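Local atomic coordinates of pyruvate kinase 1 (Trypanosoma brucei brucei, PDB entry 4KCT), a protein that catalyses the transfer of phosphate from phosphoenolpyruvate to ADP, yielding pyruvate and ATP, and also has an intrinsic decarboxylase activity. Residues V16-I24 with M347-S356. Sequence-based numbering, arbitrary orientation.
Sequences VAKHRANRI and MARICVEAQS
Q355 spends both ends of its amide on the backbone of H19 and A21, in the loop that precedes the strand starting at R23. Its NE2 donates to the carbonyl O of H19 at 2.9 Å, nearly straight (168°) and in the amide plane, while its OE1 accepts the backbone N of A21 at 2.7 Å, that donor standing above the plane of the amide carbonyl. The chain reaches both because it is fully extended, with CG anti to the backbone N (chi1 171°). A water donates to OE1 and to N22 OD1 and accepts from N22 N, so the loop is read one residue further. At the helix end, S356 OG accepts the backbone N of A17 at 2.8 Å and donates its own hydrogen bond to V352 O, already the acceptor of S356 N on the opposite face.

Between these polar points V352 packs with both branches: CG1 meets V16 CG2 at 3.6 Å, and CG2 meets R20 CB at 3.5 Å. R20 then runs alongside A348, its NE 3.5 Å from A348 CB, and I24 CD1 lies above one face of its guanidinium, displaced toward the rim. V16 CG1 abuts the carboxylate of E353, which is salt-bridged to K274 of a neighbouring subunit.

The loop leading into the first strand of the TIM barrel is thus tied to its last helix, 340-356. A flipped Q355 amide would set NE2 against a donor and OE1 against an acceptor, so the two bonds and the water together favour the orientation seen.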
loop_
_atom_site.group_PDB
_atom_site.type_symbol
_atom_site.label_atom_id
_atom_site.label_comp_id
_atom_site.label_asym_id
_atom_site.label_seq_id
_atom_site.Cartn_x
_atom_site.Cartn_y
_atom_site.Cartn_z
ATOM N N VAL A 16 -6.851 -27.840 -8.256
ATOM C CA VAL A 16 -6.298 -27.432 -6.969
ATOM C C VAL A 16 -4.836 -27.826 -6.874
ATOM O O VAL A 16 -4.335 -28.583 -7.721
ATOM C CB VAL A 16 -7.114 -28.021 -5.785
ATOM C CG1 VAL A 16 -8.535 -27.482 -5.831
ATOM C CG2 VAL A 16 -7.112 -29.547 -5.823
ATOM N N ALA A 17 -4.123 -27.237 -5.910
ATOM C CA ALA A 17 -2.732 -27.605 -5.638
ATOM C C ALA A 17 -2.567 -29.130 -5.593
ATOM O O ALA A 17 -3.385 -29.830 -4.990
ATOM C CB ALA A 17 -2.270 -26.987 -4.308
ATOM N N LYS A 18 -1.440 -29.624 -6.110
ATOM C CA LYS A 18 -1.150 -31.061 -6.073
ATOM C C LYS A 18 -0.564 -31.495 -4.728
ATOM O O LYS A 18 -0.685 -32.643 -4.345
ATOM C CB LYS A 18 -0.184 -31.442 -7.190
ATOM C CG LYS A 18 -0.777 -31.332 -8.584
ATOM C CD LYS A 18 0.238 -31.726 -9.648
ATOM C CE LYS A 18 1.284 -30.644 -9.843
ATOM N NZ LYS A 18 2.163 -30.945 -11.004
ATOM N N HIS A 19 0.123 -30.589 -4.032
ATOM C CA HIS A 19 0.836 -30.977 -2.813
ATOM C C HIS A 19 0.321 -30.221 -1.620
ATOM O O HIS A 19 0.454 -29.007 -1.540
ATOM C CB HIS A 19 2.338 -30.758 -2.983
ATOM C CG HIS A 19 2.881 -31.336 -4.268
ATOM N ND1 HIS A 19 2.792 -32.664 -4.562
ATOM C CD2 HIS A 19 3.420 -30.712 -5.408
ATOM C CE1 HIS A 19 3.261 -32.874 -5.824
ATOM N NE2 HIS A 19 3.620 -31.683 -6.345
ATOM N N ARG A 20 -0.300 -30.937 -0.703
ATOM C CA ARG A 20 -0.979 -30.296 0.421
ATOM C C ARG A 20 0.097 -29.730 1.349
ATOM O O ARG A 20 0.998 -30.452 1.766
ATOM C CB ARG A 20 -1.819 -31.347 1.179
ATOM C CG ARG A 20 -2.371 -30.866 2.517
ATOM C CD ARG A 20 -3.505 -31.790 2.982
ATOM N NE ARG A 20 -3.109 -33.206 2.978
ATOM C CZ ARG A 20 -2.349 -33.754 3.935
ATOM N NH1 ARG A 20 -1.973 -33.013 4.985
ATOM N NH2 ARG A 20 -2.126 -35.055 3.949
ATOM N N ALA A 21 -0.042 -28.463 1.721
ATOM C CA ALA A 21 0.934 -27.806 2.586
ATOM C C ALA A 21 0.621 -27.996 4.066
ATOM O O ALA A 21 1.536 -28.095 4.896
ATOM C CB ALA A 21 1.001 -26.324 2.253
ATOM N N ASN A 22 -0.664 -27.938 4.428
ATOM C CA ASN A 22 -1.025 -28.014 5.854
ATOM C C ASN A 22 -0.999 -29.437 6.396
ATOM O O ASN A 22 -0.987 -30.417 5.630
ATOM C CB ASN A 22 -2.414 -27.368 6.112
ATOM C CG ASN A 22 -2.445 -25.915 5.738
ATOM O OD1 ASN A 22 -2.800 -25.565 4.595
ATOM N ND2 ASN A 22 -1.927 -25.060 6.630
ATOM N N ARG A 23 -0.931 -29.554 7.723
ATOM C CA ARG A 23 -0.652 -30.847 8.354
ATOM C C ARG A 23 -1.793 -31.217 9.301
ATOM O O ARG A 23 -2.410 -30.341 9.899
ATOM C CB ARG A 23 0.688 -30.801 9.117
ATOM C CG ARG A 23 1.898 -30.531 8.191
ATOM C CD ARG A 23 2.123 -31.714 7.258
ATOM N NE ARG A 23 3.175 -31.432 6.265
ATOM C CZ ARG A 23 2.953 -31.267 4.953
ATOM N NH1 ARG A 23 1.704 -31.223 4.476
ATOM N NH2 ARG A 23 3.973 -31.030 4.135
ATOM N N ILE A 24 -2.031 -32.527 9.451
ATOM C CA ILE A 24 -3.185 -33.041 10.195
ATOM C C ILE A 24 -2.716 -33.876 11.412
ATOM O O ILE A 24 -1.903 -34.798 11.276
ATOM C CB ILE A 24 -4.094 -33.894 9.277
ATOM C CG1 ILE A 24 -4.622 -33.021 8.130
ATOM C CG2 ILE A 24 -5.243 -34.532 10.077
ATOM C CD1 ILE A 24 -5.276 -33.824 7.000
ATOM N N MET A 347 -10.732 -33.694 5.638
ATOM C CA MET A 347 -9.905 -32.631 6.215
ATOM C C MET A 347 -8.758 -32.258 5.265
ATOM O O MET A 347 -8.527 -31.084 4.990
ATOM C CB MET A 347 -9.313 -33.059 7.562
ATOM C CG MET A 347 -8.627 -31.881 8.257
ATOM S SD MET A 347 -8.343 -32.207 10.029
ATOM C CE MET A 347 -9.568 -31.105 10.775
ATOM N N ALA A 348 -8.117 -33.270 4.689
ATOM C CA ALA A 348 -7.087 -33.050 3.653
ATOM C C ALA A 348 -7.600 -32.310 2.407
ATOM O O ALA A 348 -6.933 -31.402 1.915
ATOM C CB ALA A 348 -6.428 -34.376 3.259
ATOM N N ARG A 349 -8.773 -32.687 1.899
ATOM C CA ARG A 349 -9.314 -32.045 0.692
ATOM C C ARG A 349 -9.694 -30.589 0.970
ATOM O O ARG A 349 -9.491 -29.706 0.121
ATOM C CB ARG A 349 -10.560 -32.811 0.157
ATOM C CG ARG A 349 -10.206 -34.136 -0.499
ATOM C CD ARG A 349 -11.339 -34.692 -1.382
ATOM N NE ARG A 349 -12.582 -34.895 -0.648
ATOM C CZ ARG A 349 -12.902 -35.994 0.049
ATOM N NH1 ARG A 349 -14.087 -36.083 0.636
ATOM N NH2 ARG A 349 -12.040 -36.989 0.192
ATOM N N ILE A 350 -10.229 -30.333 2.164
ATOM C CA ILE A 350 -10.555 -28.953 2.552
ATOM C C ILE A 350 -9.270 -28.108 2.681
ATOM O O ILE A 350 -9.236 -26.947 2.222
ATOM C CB ILE A 350 -11.374 -28.888 3.874
ATOM C CG1 ILE A 350 -12.712 -29.648 3.759
ATOM C CG2 ILE A 350 -11.636 -27.445 4.301
ATOM C CD1 ILE A 350 -13.247 -30.048 5.156
ATOM N N CYS A 351 -8.257 -28.639 3.377
ATOM C CA CYS A 351 -6.966 -27.949 3.476
ATOM C C CYS A 351 -6.450 -27.558 2.106
ATOM O O CYS A 351 -6.032 -26.427 1.886
ATOM C CB CYS A 351 -5.929 -28.856 4.132
ATOM S SG CYS A 351 -6.182 -28.962 5.909
ATOM N N VAL A 352 -6.470 -28.507 1.181
ATOM C CA VAL A 352 -5.999 -28.231 -0.189
ATOM C C VAL A 352 -6.784 -27.139 -0.917
ATOM O O VAL A 352 -6.181 -26.278 -1.598
ATOM C CB VAL A 352 -5.905 -29.522 -1.031
ATOM C CG1 VAL A 352 -5.775 -29.183 -2.519
ATOM C CG2 VAL A 352 -4.716 -30.357 -0.564
ATOM N N GLU A 353 -8.122 -27.146 -0.784
ATOM C CA GLU A 353 -8.933 -26.083 -1.385
ATOM C C GLU A 353 -8.563 -24.715 -0.784
ATOM O O GLU A 353 -8.432 -23.733 -1.511
ATOM C CB GLU A 353 -10.440 -26.326 -1.184
ATOM C CG GLU A 353 -11.012 -27.442 -2.018
ATOM C CD GLU A 353 -11.120 -27.096 -3.492
ATOM O OE1 GLU A 353 -11.320 -28.026 -4.293
ATOM O OE2 GLU A 353 -11.136 -25.893 -3.831
ATOM N N ALA A 354 -8.482 -24.647 0.545
ATOM C CA ALA A 354 -8.131 -23.392 1.235
ATOM C C ALA A 354 -6.739 -22.885 0.815
ATOM O O ALA A 354 -6.581 -21.742 0.454
ATOM C CB ALA A 354 -8.164 -23.592 2.751
ATOM N N GLN A 355 -5.763 -23.783 0.820
ATOM C CA GLN A 355 -4.419 -23.514 0.279
ATOM C C GLN A 355 -4.456 -22.958 -1.152
ATOM O O GLN A 355 -3.858 -21.913 -1.432
ATOM C CB GLN A 355 -3.600 -24.818 0.319
ATOM C CG GLN A 355 -2.254 -24.776 -0.404
ATOM C CD GLN A 355 -1.584 -26.136 -0.407
ATOM O OE1 GLN A 355 -1.941 -27.019 0.385
ATOM N NE2 GLN A 355 -0.603 -26.313 -1.289
ATOM N N SER A 356 -5.273 -23.571 -2.017
ATOM C CA SER A 356 -5.342 -23.153 -3.424
ATOM C C SER A 356 -6.016 -21.781 -3.570
ATOM O O SER A 356 -5.845 -21.105 -4.572
ATOM C CB SER A 356 -6.108 -24.195 -4.266
ATOM O OG SER A 356 -5.512 -25.490 -4.152
HETATM O O HOH W 1 -2.984 -27.518 2.716
#